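Local atomic coordinates of 2L protein (Yaba-like disease virus, PDB entry 3IT8), a protein that binds host tumour necrosis factor through an MHC class I-like fold and so probably blunts the cytokine's signalling during infection. Residues H24-Q28 / K177-D181; Y98-L103 / D211-K215; F250-I254 / S264-L268; N65-W69 / D150-L155. All coordinates share one frame; numbering follows the deposited sequence.

Interaction 1. Residues H24-Q28 / K177-D181; sequences HYNDQ and KIPKD
I178 buries more surface than any other residue of the contact, and it meets the chain at 24-28 with two separate branches. Its CG1 lies between the backbone N and the carbonyl carbon (chi1 68°), which sends CD1 toward Y25 and N26 and turns CG2 toward Q28. CG2 packs against the aliphatic part of Q28, with I178 CG2 3.7 Å from Q28 CG. The Q28 chain bends at chi2 (-60°) and carries its flat end on to P179, whose ring carbon CD is 4.1 Å from Q28 CD; the two side chains approach from opposite directions. At the other branch, I178 CD1 sits 3.9 Å from Y25 CE2, at the edge of the ring and near its plane. The same methyl is 3.5 Å from N26 ND2, while the other end of that amide, OD1, accepts a hydrogen bond from the backbone N of T2.

These three residues of 24-28 sit on a tight hairpin. Y25 to Q28 form a type II' turn, closed by Y25 N to Q28 O at 3.0 Å and by Q28 N to Y25 O at 2.8 Å. D27, at the turn, is hydrogen-bonded to the hydroxyls of Y208 and Y263, so the hairpin tip also reaches the Ig-like part of the chain. The contact therefore lies where the hairpin between strands 18-25 and 28-36 of the platform sheet meets the linker from helix 148-174 to strand 185-189, with Y25 also packed against I167, Y170, Q171 and A174 of that helix.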
loop_
_atom_site.group_PDB
_atom_site.type_symbol
_atom_site.label_atom_id
_atom_site.label_comp_id
_atom_site.label_asym_id
_atom_site.label_seq_id
_atom_site.Cartn_x
_atom_site.Cartn_y
_atom_site.Cartn_z
ATOM N N HIS D 24 -16.037 34.753 15.303
ATOM C CA HIS D 24 -15.554 34.499 16.661
ATOM C C HIS D 24 -14.681 33.256 16.779
ATOM O O HIS D 24 -15.082 32.156 16.374
ATOM C CB HIS D 24 -16.725 34.332 17.625
ATOM C CG HIS D 24 -17.417 35.607 17.973
ATOM N ND1 HIS D 24 -16.868 36.541 18.820
ATOM C CD2 HIS D 24 -18.635 36.083 17.624
ATOM C CE1 HIS D 24 -17.717 37.539 18.982
ATOM N NE2 HIS D 24 -18.797 37.285 18.267
ATOM N N TYR D 25 -13.480 33.435 17.319
ATOM C CA TYR D 25 -12.570 32.312 17.575
ATOM C C TYR D 25 -12.699 32.132 19.090
ATOM O O TYR D 25 -12.286 33.008 19.850
ATOM C CB TYR D 25 -11.139 32.671 17.228
ATOM C CG TYR D 25 -10.205 31.558 17.574
ATOM C CD1 TYR D 25 -10.238 30.354 16.871
ATOM C CD2 TYR D 25 -9.330 31.668 18.649
ATOM C CE1 TYR D 25 -9.424 29.283 17.233
ATOM C CE2 TYR D 25 -8.509 30.601 19.020
ATOM C CZ TYR D 25 -8.565 29.415 18.307
ATOM O OH TYR D 25 -7.765 28.360 18.675
ATOM N N ASN D 26 -13.270 31.013 19.536
ATOM C CA ASN D 26 -13.509 30.813 20.970
ATOM C C ASN D 26 -14.439 31.965 21.304
ATOM O O ASN D 26 -15.374 32.225 20.553
ATOM C CB ASN D 26 -12.225 30.927 21.794
ATOM C CG ASN D 26 -11.340 29.713 21.658
ATOM O OD1 ASN D 26 -11.751 28.691 21.117
ATOM N ND2 ASN D 26 -10.117 29.813 22.164
ATOM N N ASP D 27 -14.190 32.665 22.403
ATOM C CA ASP D 27 -15.038 33.801 22.749
ATOM C C ASP D 27 -14.415 35.118 22.288
ATOM O O ASP D 27 -14.846 36.182 22.711
ATOM C CB ASP D 27 -15.318 33.848 24.261
ATOM C CG ASP D 27 -14.049 33.861 25.108
ATOM O OD1 ASP D 27 -12.924 33.882 24.541
ATOM O OD2 ASP D 27 -14.180 33.853 26.358
ATOM N N GLN D 28 -13.416 35.039 21.409
ATOM C CA GLN D 28 -12.716 36.226 20.911
ATOM C C GLN D 28 -13.237 36.786 19.580
ATOM O O GLN D 28 -13.180 36.120 18.545
ATOM C CB GLN D 28 -11.231 35.924 20.721
ATOM C CG GLN D 28 -10.547 35.365 21.921
ATOM C CD GLN D 28 -10.599 36.302 23.096
ATOM O OE1 GLN D 28 -11.400 36.111 24.019
ATOM N NE2 GLN D 28 -9.746 37.328 23.074
ATOM N N LYS D 177 -1.934 35.642 22.134
ATOM C CA LYS D 177 -2.821 36.758 22.429
ATOM C C LYS D 177 -4.212 36.549 23.031
ATOM O O LYS D 177 -5.026 37.475 23.001
ATOM C CB LYS D 177 -2.936 37.646 21.190
ATOM C CG LYS D 177 -1.620 38.297 20.793
ATOM C CD LYS D 177 -1.866 39.482 19.885
ATOM C CE LYS D 177 -0.584 40.216 19.546
ATOM N NZ LYS D 177 -0.879 41.411 18.696
ATOM N N ILE D 178 -4.504 35.371 23.580
ATOM C CA ILE D 178 -5.827 35.171 24.202
ATOM C C ILE D 178 -5.714 34.395 25.508
ATOM O O ILE D 178 -4.647 33.885 25.825
ATOM C CB ILE D 178 -6.811 34.429 23.253
ATOM C CG1 ILE D 178 -6.364 32.984 23.048
ATOM C CG2 ILE D 178 -6.891 35.152 21.909
ATOM C CD1 ILE D 178 -7.433 32.105 22.453
ATOM N N PRO D 179 -6.810 34.290 26.276
ATOM C CA PRO D 179 -6.784 33.560 27.551
ATOM C C PRO D 179 -6.100 32.213 27.415
ATOM O O PRO D 179 -6.330 31.496 26.439
ATOM C CB PRO D 179 -8.257 33.419 27.900
ATOM C CG PRO D 179 -8.818 34.657 27.394
ATOM C CD PRO D 179 -8.163 34.800 26.018
ATOM N N LYS D 180 -5.248 31.876 28.382
ATOM C CA LYS D 180 -4.539 30.603 28.366
ATOM C C LYS D 180 -5.507 29.461 28.701
ATOM O O LYS D 180 -6.546 29.667 29.331
ATOM C CB LYS D 180 -3.410 30.622 29.391
ATOM C CG LYS D 180 -3.915 30.806 30.807
ATOM C CD LYS D 180 -2.885 30.366 31.826
ATOM C CE LYS D 180 -3.475 30.347 33.227
ATOM N NZ LYS D 180 -2.503 29.802 34.219
ATOM N N ASP D 181 -5.167 28.254 28.273
ATOM C CA ASP D 181 -6.010 27.103 28.563
ATOM C C ASP D 181 -6.087 26.914 30.071
ATOM O O ASP D 181 -5.110 27.126 30.793
ATOM C CB ASP D 181 -5.431 25.847 27.909
ATOM C CG ASP D 181 -5.919 25.654 26.490
ATOM O OD1 ASP D 181 -6.040 26.652 25.755
ATOM O OD2 ASP D 181 -6.174 24.500 26.102
#

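Interaction 2. Residues Y98-L103 / D211-K215; sequences YETGLL and DVITK
D211 turns its carboxylate into the position between its own backbone N and carbonyl carbon (chi1 48°), and T100 sets OG1 beside its backbone N (chi1 -54°), which brings hydroxyl and carboxylate together as the two side chains run antiparallel past one another. T100 OG1 donates a hydrogen bond to D211 OD2 at 3.1 Å, and D211 OD2 accepts it through the lone pair that points away from OD1. T100 CG2 lies against the D211 backbone carbonyl, 3.6 Å from D211 O, and reaches I213 CG1 at 4.1 Å.

L103, the last residue of a type II' turn that starts at T100 and joins strands 90-100 and 103-112 as a hairpin, packs on I213. L103 CD1 lies 3.5 Å from I213 CG2, and Y98 adds its ring atom CE1 at 4.3 Å from I213 CD1. The hairpin end of the MHC-like platform thus rests on the start of strand 213-218 of the Ig-like domain.

D211 OD2 also accepts a hydrogen bond from the N of I1, so one oxygen serves two donors; the nearby chain terminus, if charged, would probably favour the ionised carboxylate and strengthen this polar seam beside the apolar one.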
loop_
_atom_site.group_PDB
_atom_site.type_symbol
_atom_site.label_atom_id
_atom_site.label_comp_id
_atom_site.label_asym_id
_atom_site.label_seq_id
_atom_site.Cartn_x
_atom_site.Cartn_y
_atom_site.Cartn_z
ATOM N N TYR D 98 -15.669 23.024 15.331
ATOM C CA TYR D 98 -15.118 22.890 16.667
ATOM C C TYR D 98 -14.230 21.670 16.832
ATOM O O TYR D 98 -14.377 20.674 16.128
ATOM C CB TYR D 98 -16.255 22.791 17.680
ATOM C CG TYR D 98 -17.102 21.559 17.482
ATOM C CD1 TYR D 98 -16.788 20.359 18.123
ATOM C CD2 TYR D 98 -18.195 21.579 16.615
ATOM C CE1 TYR D 98 -17.549 19.205 17.902
ATOM C CE2 TYR D 98 -18.957 20.441 16.385
ATOM C CZ TYR D 98 -18.632 19.256 17.027
ATOM O OH TYR D 98 -19.373 18.127 16.762
ATOM N N GLU D 99 -13.314 21.787 17.786
ATOM C CA GLU D 99 -12.396 20.738 18.168
ATOM C C GLU D 99 -12.430 20.806 19.690
ATOM O O GLU D 99 -11.569 21.415 20.313
ATOM C CB GLU D 99 -10.994 21.027 17.649
ATOM C CG GLU D 99 -10.555 20.039 16.600
ATOM C CD GLU D 99 -9.093 20.195 16.206
ATOM O OE1 GLU D 99 -8.217 20.146 17.103
ATOM O OE2 GLU D 99 -8.814 20.355 14.996
ATOM N N THR D 100 -13.471 20.216 20.273
ATOM C CA THR D 100 -13.682 20.173 21.721
ATOM C C THR D 100 -13.117 18.855 22.254
ATOM O O THR D 100 -13.801 17.834 22.230
ATOM C CB THR D 100 -15.183 20.227 22.039
ATOM O OG1 THR D 100 -15.759 21.366 21.390
ATOM C CG2 THR D 100 -15.419 20.331 23.533
ATOM N N GLY D 101 -11.878 18.872 22.736
ATOM C CA GLY D 101 -11.283 17.637 23.210
ATOM C C GLY D 101 -11.168 16.667 22.043
ATOM O O GLY D 101 -10.666 17.030 20.975
ATOM N N LEU D 102 -11.642 15.442 22.234
ATOM C CA LEU D 102 -11.595 14.441 21.180
ATOM C C LEU D 102 -12.657 14.686 20.118
ATOM O O LEU D 102 -12.461 14.330 18.957
ATOM C CB LEU D 102 -11.814 13.042 21.748
ATOM C CG LEU D 102 -10.727 12.410 22.605
ATOM C CD1 LEU D 102 -11.125 10.966 22.874
ATOM C CD2 LEU D 102 -9.378 12.484 21.892
ATOM N N LEU D 103 -13.781 15.275 20.521
ATOM C CA LEU D 103 -14.868 15.541 19.591
ATOM C C LEU D 103 -14.521 16.639 18.588
ATOM O O LEU D 103 -13.738 17.546 18.885
ATOM C CB LEU D 103 -16.129 15.940 20.352
ATOM C CG LEU D 103 -16.554 14.995 21.473
ATOM C CD1 LEU D 103 -17.880 15.483 22.061
ATOM C CD2 LEU D 103 -16.692 13.578 20.946
ATOM N N ASP D 211 -15.834 26.078 25.059
ATOM C CA ASP D 211 -16.529 24.944 24.468
ATOM C C ASP D 211 -16.320 23.695 25.317
ATOM O O ASP D 211 -15.187 23.285 25.600
ATOM C CB ASP D 211 -16.053 24.693 23.024
ATOM C CG ASP D 211 -14.526 24.691 22.881
ATOM O OD1 ASP D 211 -13.880 25.703 23.242
ATOM O OD2 ASP D 211 -13.975 23.681 22.388
ATOM N N VAL D 212 -17.425 23.098 25.742
ATOM C CA VAL D 212 -17.377 21.890 26.545
ATOM C C VAL D 212 -18.540 21.042 26.129
ATOM O O VAL D 212 -19.618 21.550 25.842
ATOM C CB VAL D 212 -17.500 22.182 28.056
ATOM C CG1 VAL D 212 -17.931 20.937 28.794
ATOM C CG2 VAL D 212 -16.168 22.619 28.596
ATOM N N ILE D 213 -18.308 19.744 26.062
ATOM C CA ILE D 213 -19.368 18.832 25.711
ATOM C C ILE D 213 -19.355 17.710 26.711
ATOM O O ILE D 213 -18.304 17.278 27.185
ATOM C CB ILE D 213 -19.222 18.289 24.287
ATOM C CG1 ILE D 213 -19.433 19.431 23.291
ATOM C CG2 ILE D 213 -20.253 17.204 24.045
ATOM C CD1 ILE D 213 -19.299 19.033 21.849
ATOM N N THR D 214 -20.548 17.240 27.021
ATOM C CA THR D 214 -20.724 16.214 28.008
ATOM C C THR D 214 -21.529 15.043 27.461
ATOM O O THR D 214 -22.531 15.232 26.753
ATOM C CB THR D 214 -21.431 16.836 29.222
ATOM O OG1 THR D 214 -20.845 16.336 30.412
ATOM C CG2 THR D 214 -22.906 16.509 29.225
ATOM N N LYS D 215 -21.076 13.835 27.789
ATOM C CA LYS D 215 -21.756 12.603 27.377
ATOM C C LYS D 215 -22.066 11.727 28.581
ATOM O O LYS D 215 -21.200 11.466 29.415
ATOM C CB LYS D 215 -20.901 11.791 26.392
ATOM C CG LYS D 215 -20.802 12.386 25.018
ATOM C CD LYS D 215 -20.160 11.442 24.032
ATOM C CE LYS D 215 -20.275 12.016 22.627
ATOM N NZ LYS D 215 -19.973 11.015 21.559
#

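Interaction 3. Residues F250-I254 / S264-L268; sequences FPWNI and SLTDL
The indole of W252 has F250 over one face, with F250 CD2 about 3.2 Å above the plane and off-centre, and the carboxylate of D267 at its edge. W252 CZ3 comes 3.7 Å from D267 OD1, near the plane of the indole, and the carboxylate plane is turned 63° from the ring. The other carboxylate oxygen, OD2, accepts a hydrogen bond from W216 NE1. Obliquely to the indole stands the methyl L265 CD1, 4.3 Å from W252 CE3.

Strand 263-271 belongs to the four-stranded sheet of the Ig-like domain, and 254-255 is its short edge strand. I254 and L265 form an antiparallel non-hydrogen-bonded pair there, their side chains on the same face, and I254 CG1 packs 4.0 Å from L265 CD1. W252 also touches I213 and T214 of strand 213-218, in the second sheet of the domain, and so lies between the two.

Just before the pair the backbone makes an inverse gamma turn centred on N253, with I254 N bonded to W252 O at 2.7 Å. The turn presents the carbonyl of N253 to the strand. It accepts a hydrogen bond from T266 N at 3.1 Å, N-H...O angle 146°, with the donor tilted 22° from the carbonyl plane. The same oxygen receives a CA-H...O contact from L265 CA, and a matching one joins I254 CA to S264 O at 3.2 Å. Close to the start of strand 263-271, the hydroxyl of S264 is hydrogen-bonded to D257 and to the backbone N of S206.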
loop_
_atom_site.group_PDB
_atom_site.type_symbol
_atom_site.label_atom_id
_atom_site.label_comp_id
_atom_site.label_asym_id
_atom_site.label_seq_id
_atom_site.Cartn_x
_atom_site.Cartn_y
_atom_site.Cartn_z
ATOM N N PHE D 250 -27.037 24.663 20.849
ATOM C CA PHE D 250 -27.295 23.642 21.851
ATOM C C PHE D 250 -27.274 24.247 23.254
ATOM O O PHE D 250 -26.322 24.941 23.625
ATOM C CB PHE D 250 -26.259 22.532 21.760
ATOM C CG PHE D 250 -26.719 21.253 22.363
ATOM C CD1 PHE D 250 -27.641 20.452 21.699
ATOM C CD2 PHE D 250 -26.291 20.874 23.625
ATOM C CE1 PHE D 250 -28.133 19.289 22.287
ATOM C CE2 PHE D 250 -26.778 19.711 24.222
ATOM C CZ PHE D 250 -27.702 18.921 23.548
ATOM N N PRO D 251 -28.316 23.977 24.058
ATOM C CA PRO D 251 -28.482 24.468 25.433
ATOM C C PRO D 251 -27.501 23.875 26.435
ATOM O O PRO D 251 -27.675 22.743 26.883
ATOM C CB PRO D 251 -29.912 24.063 25.787
ATOM C CG PRO D 251 -30.551 23.783 24.472
ATOM C CD PRO D 251 -29.462 23.140 23.678
ATOM N N TRP D 252 -26.465 24.624 26.781
ATOM C CA TRP D 252 -25.502 24.162 27.769
ATOM C C TRP D 252 -25.580 25.192 28.884
ATOM O O TRP D 252 -25.520 26.392 28.626
ATOM C CB TRP D 252 -24.075 24.125 27.199
ATOM C CG TRP D 252 -23.779 22.986 26.261
ATOM C CD1 TRP D 252 -23.398 23.087 24.962
ATOM C CD2 TRP D 252 -23.804 21.583 26.561
ATOM N NE1 TRP D 252 -23.182 21.845 24.429
ATOM C CE2 TRP D 252 -23.424 20.900 25.387
ATOM C CE3 TRP D 252 -24.114 20.836 27.707
ATOM C CZ2 TRP D 252 -23.341 19.502 25.320
ATOM C CZ3 TRP D 252 -24.034 19.439 27.639
ATOM C CH2 TRP D 252 -23.651 18.791 26.452
ATOM N N ASN D 253 -25.722 24.736 30.122
ATOM C CA ASN D 253 -25.801 25.667 31.230
ATOM C C ASN D 253 -24.402 26.176 31.573
ATOM O O ASN D 253 -23.780 25.749 32.556
ATOM C CB ASN D 253 -26.438 24.984 32.430
ATOM C CG ASN D 253 -27.049 25.965 33.387
ATOM O OD1 ASN D 253 -26.348 26.711 34.072
ATOM N ND2 ASN D 253 -28.366 25.985 33.435
ATOM N N ILE D 254 -23.905 27.081 30.733
ATOM C CA ILE D 254 -22.584 27.669 30.930
ATOM C C ILE D 254 -22.725 29.140 31.296
ATOM O O ILE D 254 -23.580 29.837 30.764
ATOM C CB ILE D 254 -21.724 27.571 29.651
ATOM C CG1 ILE D 254 -21.659 26.123 29.194
ATOM C CG2 ILE D 254 -20.305 28.058 29.921
ATOM C CD1 ILE D 254 -20.741 25.900 28.010
ATOM N N SER D 264 -17.876 28.146 33.601
ATOM C CA SER D 264 -18.352 27.024 34.402
ATOM C C SER D 264 -19.617 26.446 33.790
ATOM O O SER D 264 -20.393 27.157 33.153
ATOM C CB SER D 264 -18.619 27.452 35.848
ATOM O OG SER D 264 -17.407 27.614 36.560
ATOM N N LEU D 265 -19.823 25.148 33.989
ATOM C CA LEU D 265 -20.975 24.455 33.433
ATOM C C LEU D 265 -21.648 23.510 34.421
ATOM O O LEU D 265 -21.000 22.950 35.317
ATOM C CB LEU D 265 -20.524 23.657 32.217
ATOM C CG LEU D 265 -21.341 22.406 31.903
ATOM C CD1 LEU D 265 -22.640 22.803 31.225
ATOM C CD2 LEU D 265 -20.537 21.482 31.022
ATOM N N THR D 266 -22.951 23.326 34.239
ATOM C CA THR D 266 -23.728 22.428 35.082
ATOM C C THR D 266 -24.670 21.630 34.211
ATOM O O THR D 266 -25.578 22.199 33.630
ATOM C CB THR D 266 -24.567 23.198 36.106
ATOM O OG1 THR D 266 -23.703 23.745 37.105
ATOM C CG2 THR D 266 -25.578 22.284 36.769
ATOM N N ASP D 267 -24.461 20.320 34.117
ATOM C CA ASP D 267 -25.328 19.487 33.293
ATOM C C ASP D 267 -26.100 18.492 34.142
ATOM O O ASP D 267 -25.512 17.703 34.874
ATOM C CB ASP D 267 -24.511 18.749 32.235
ATOM C CG ASP D 267 -25.383 18.141 31.160
ATOM O OD1 ASP D 267 -26.240 18.867 30.616
ATOM O OD2 ASP D 267 -25.219 16.948 30.849
ATOM N N LEU D 268 -27.422 18.528 34.030
ATOM C CA LEU D 268 -28.291 17.651 34.811
ATOM C C LEU D 268 -28.876 16.507 33.978
ATOM O O LEU D 268 -29.019 16.630 32.766
ATOM C CB LEU D 268 -29.427 18.479 35.418
ATOM C CG LEU D 268 -30.132 17.913 36.649
ATOM C CD1 LEU D 268 -29.138 17.866 37.801
ATOM C CD2 LEU D 268 -31.326 18.774 37.012
#

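Interaction 4. Residues N65-W69 / D150-L155; sequences NFNFW and DVKAYL
Y154 N donates to D150 O at 2.8 Å, and this turn of helix points both side chains across at F68, D150 with its CB and Y154 with its ring. Helices 61-82 and 148-174 are the pair that lies across the eight-stranded sheet in this MHC class I-like platform. Here their short segments run at 138° between N-to-C directions with axes 12.1 Å apart, and side chains fill the space between them.

Y154 and F68 form a T-shaped stack: the edge of the tyrosine is directed at the face of the phenylalanine, centroids 5.0 Å apart and planes at 78°. Y154 CD1 is the atom over that face, 3.7 Å from F68 CE2. F68 gets there by pointing CG away from its backbone N (chi1 167°), and its CE1 then lies 3.5 Å from D150 CB, which approaches obliquely. From helix 61-82 the side-chain amide of N65 stacks on a face of the Y154 ring, displaced from the ring centre, with N65 OD1 3.5 Å from Y154 CD2. Y154 thus gives a face to N65 and an edge to F68.

W69 lies deeper, toward the sheet, where it touches L93 of strand 90-100. F68 CE2 rests over the centre of its indole, while the six-membered side of the ring meets helix 148-174: V151 CG1 approaches its edge near the ring plane, L155 CB comes obliquely to CH2 at 3.9 Å, and W69 CZ2 lies 3.7 Å from Y154 CB.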
loop_
_atom_site.group_PDB
_atom_site.type_symbol
_atom_site.label_atom_id
_atom_site.label_comp_id
_atom_site.label_asym_id
_atom_site.label_seq_id
_atom_site.Cartn_x
_atom_site.Cartn_y
_atom_site.Cartn_z
ATOM N N ASN D 65 -17.547 36.925 1.902
ATOM C CA ASN D 65 -18.668 36.894 0.969
ATOM C C ASN D 65 -19.861 37.619 1.584
ATOM O O ASN D 65 -21.004 37.203 1.382
ATOM C CB ASN D 65 -19.066 35.454 0.668
ATOM C CG ASN D 65 -17.957 34.669 0.011
ATOM O OD1 ASN D 65 -17.597 33.596 0.474
ATOM N ND2 ASN D 65 -17.415 35.192 -1.079
ATOM N N PHE D 66 -19.600 38.693 2.336
ATOM C CA PHE D 66 -20.671 39.440 2.992
ATOM C C PHE D 66 -21.746 40.003 2.065
ATOM O O PHE D 66 -22.936 39.793 2.295
ATOM C CB PHE D 66 -20.116 40.590 3.822
ATOM C CG PHE D 66 -21.162 41.306 4.599
ATOM C CD1 PHE D 66 -21.600 40.813 5.813
ATOM C CD2 PHE D 66 -21.760 42.443 4.091
ATOM C CE1 PHE D 66 -22.628 41.444 6.517
ATOM C CE2 PHE D 66 -22.791 43.083 4.786
ATOM C CZ PHE D 66 -23.223 42.582 6.000
ATOM N N ASN D 67 -21.338 40.727 1.030
ATOM C CA ASN D 67 -22.311 41.297 0.116
ATOM C C ASN D 67 -23.190 40.191 -0.430
ATOM O O ASN D 67 -24.405 40.355 -0.505
ATOM C CB ASN D 67 -21.619 42.034 -1.030
ATOM C CG ASN D 67 -20.691 43.123 -0.540
ATOM O OD1 ASN D 67 -20.951 43.758 0.472
ATOM N ND2 ASN D 67 -19.607 43.354 -1.263
ATOM N N PHE D 68 -22.588 39.057 -0.794
ATOM C CA PHE D 68 -23.363 37.939 -1.329
ATOM C C PHE D 68 -24.433 37.488 -0.346
ATOM O O PHE D 68 -25.616 37.435 -0.681
ATOM C CB PHE D 68 -22.464 36.757 -1.652
ATOM C CG PHE D 68 -23.219 35.485 -1.900
ATOM C CD1 PHE D 68 -23.737 35.203 -3.156
ATOM C CD2 PHE D 68 -23.444 34.573 -0.856
ATOM C CE1 PHE D 68 -24.466 34.042 -3.389
ATOM C CE2 PHE D 68 -24.176 33.405 -1.074
ATOM C CZ PHE D 68 -24.690 33.139 -2.351
ATOM N N TRP D 69 -24.015 37.166 0.873
ATOM C CA TRP D 69 -24.947 36.706 1.887
ATOM C C TRP D 69 -25.974 37.752 2.303
ATOM O O TRP D 69 -27.171 37.468 2.394
ATOM C CB TRP D 69 -24.179 36.205 3.112
ATOM C CG TRP D 69 -23.487 34.896 2.869
ATOM C CD1 TRP D 69 -22.139 34.656 2.881
ATOM C CD2 TRP D 69 -24.113 33.647 2.531
ATOM N NE1 TRP D 69 -21.886 33.342 2.568
ATOM C CE2 TRP D 69 -23.079 32.697 2.349
ATOM C CE3 TRP D 69 -25.451 33.240 2.362
ATOM C CZ2 TRP D 69 -23.341 31.355 2.006
ATOM C CZ3 TRP D 69 -25.709 31.908 2.021
ATOM C CH2 TRP D 69 -24.655 30.984 1.848
ATOM N N ASP D 150 -24.070 28.873 -5.641
ATOM C CA ASP D 150 -23.159 29.629 -4.796
ATOM C C ASP D 150 -23.334 29.245 -3.337
ATOM O O ASP D 150 -22.359 29.207 -2.582
ATOM C CB ASP D 150 -23.375 31.130 -4.979
ATOM C CG ASP D 150 -22.862 31.627 -6.314
ATOM O OD1 ASP D 150 -21.700 31.318 -6.648
ATOM O OD2 ASP D 150 -23.614 32.327 -7.025
ATOM N N VAL D 151 -24.572 28.956 -2.940
ATOM C CA VAL D 151 -24.836 28.556 -1.569
ATOM C C VAL D 151 -24.060 27.279 -1.314
ATOM O O VAL D 151 -23.303 27.196 -0.351
ATOM C CB VAL D 151 -26.322 28.305 -1.334
ATOM C CG1 VAL D 151 -26.536 27.740 0.051
ATOM C CG2 VAL D 151 -27.089 29.594 -1.484
ATOM N N LYS D 152 -24.234 26.290 -2.190
ATOM C CA LYS D 152 -23.536 25.013 -2.055
ATOM C C LYS D 152 -22.044 25.224 -1.878
ATOM O O LYS D 152 -21.412 24.645 -1.002
ATOM C CB LYS D 152 -23.748 24.145 -3.293
ATOM C CG LYS D 152 -25.019 23.336 -3.315
ATOM C CD LYS D 152 -25.086 22.552 -4.612
ATOM C CE LYS D 152 -26.308 21.668 -4.657
ATOM N NZ LYS D 152 -26.453 21.015 -5.978
ATOM N N ALA D 153 -21.485 26.059 -2.731
ATOM C CA ALA D 153 -20.062 26.338 -2.695
ATOM C C ALA D 153 -19.582 27.090 -1.454
ATOM O O ALA D 153 -18.629 26.662 -0.800
ATOM C CB ALA D 153 -19.674 27.100 -3.951
ATOM N N TYR D 154 -20.231 28.207 -1.132
ATOM C CA TYR D 154 -19.832 29.001 0.020
ATOM C C TYR D 154 -20.156 28.355 1.349
ATOM O O TYR D 154 -19.290 28.239 2.201
ATOM C CB TYR D 154 -20.475 30.387 -0.044
ATOM C CG TYR D 154 -19.983 31.219 -1.196
ATOM C CD1 TYR D 154 -20.804 32.176 -1.792
ATOM C CD2 TYR D 154 -18.694 31.056 -1.690
ATOM C CE1 TYR D 154 -20.356 32.944 -2.845
ATOM C CE2 TYR D 154 -18.236 31.821 -2.741
ATOM C CZ TYR D 154 -19.069 32.762 -3.313
ATOM O OH TYR D 154 -18.604 33.530 -4.349
ATOM N N LEU D 155 -21.399 27.933 1.528
ATOM C CA LEU D 155 -21.815 27.327 2.782
ATOM C C LEU D 155 -21.418 25.863 2.848
ATOM O O LEU D 155 -20.785 25.411 3.811
ATOM C CB LEU D 155 -23.327 27.468 2.969
ATOM C CG LEU D 155 -23.907 26.713 4.165
ATOM C CD1 LEU D 155 -23.297 27.213 5.465
ATOM C CD2 LEU D 155 -25.418 26.888 4.181
#

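From the N terminus, 24-28, 65-69 and 98-103 are laid down before any of the three finds its partner. Interaction 4 closes first, at 150-155, joining the two platform helices, and it lies wholly within the longer loop that interaction 1 closes at 177-181. Interaction 2 closes at 211-215; its loop crosses those of both interaction 1 and interaction 4. Interactions 1 and 2 fasten two hairpins of the MHC-like sheet, one to the interdomain linker and the other to the Ig-like domain, and N26 and D211 touch between them. Interaction 3 follows in series, a short loop within the Ig-like domain, and packs on interaction 2 through V212 with L265 and T214 with W252.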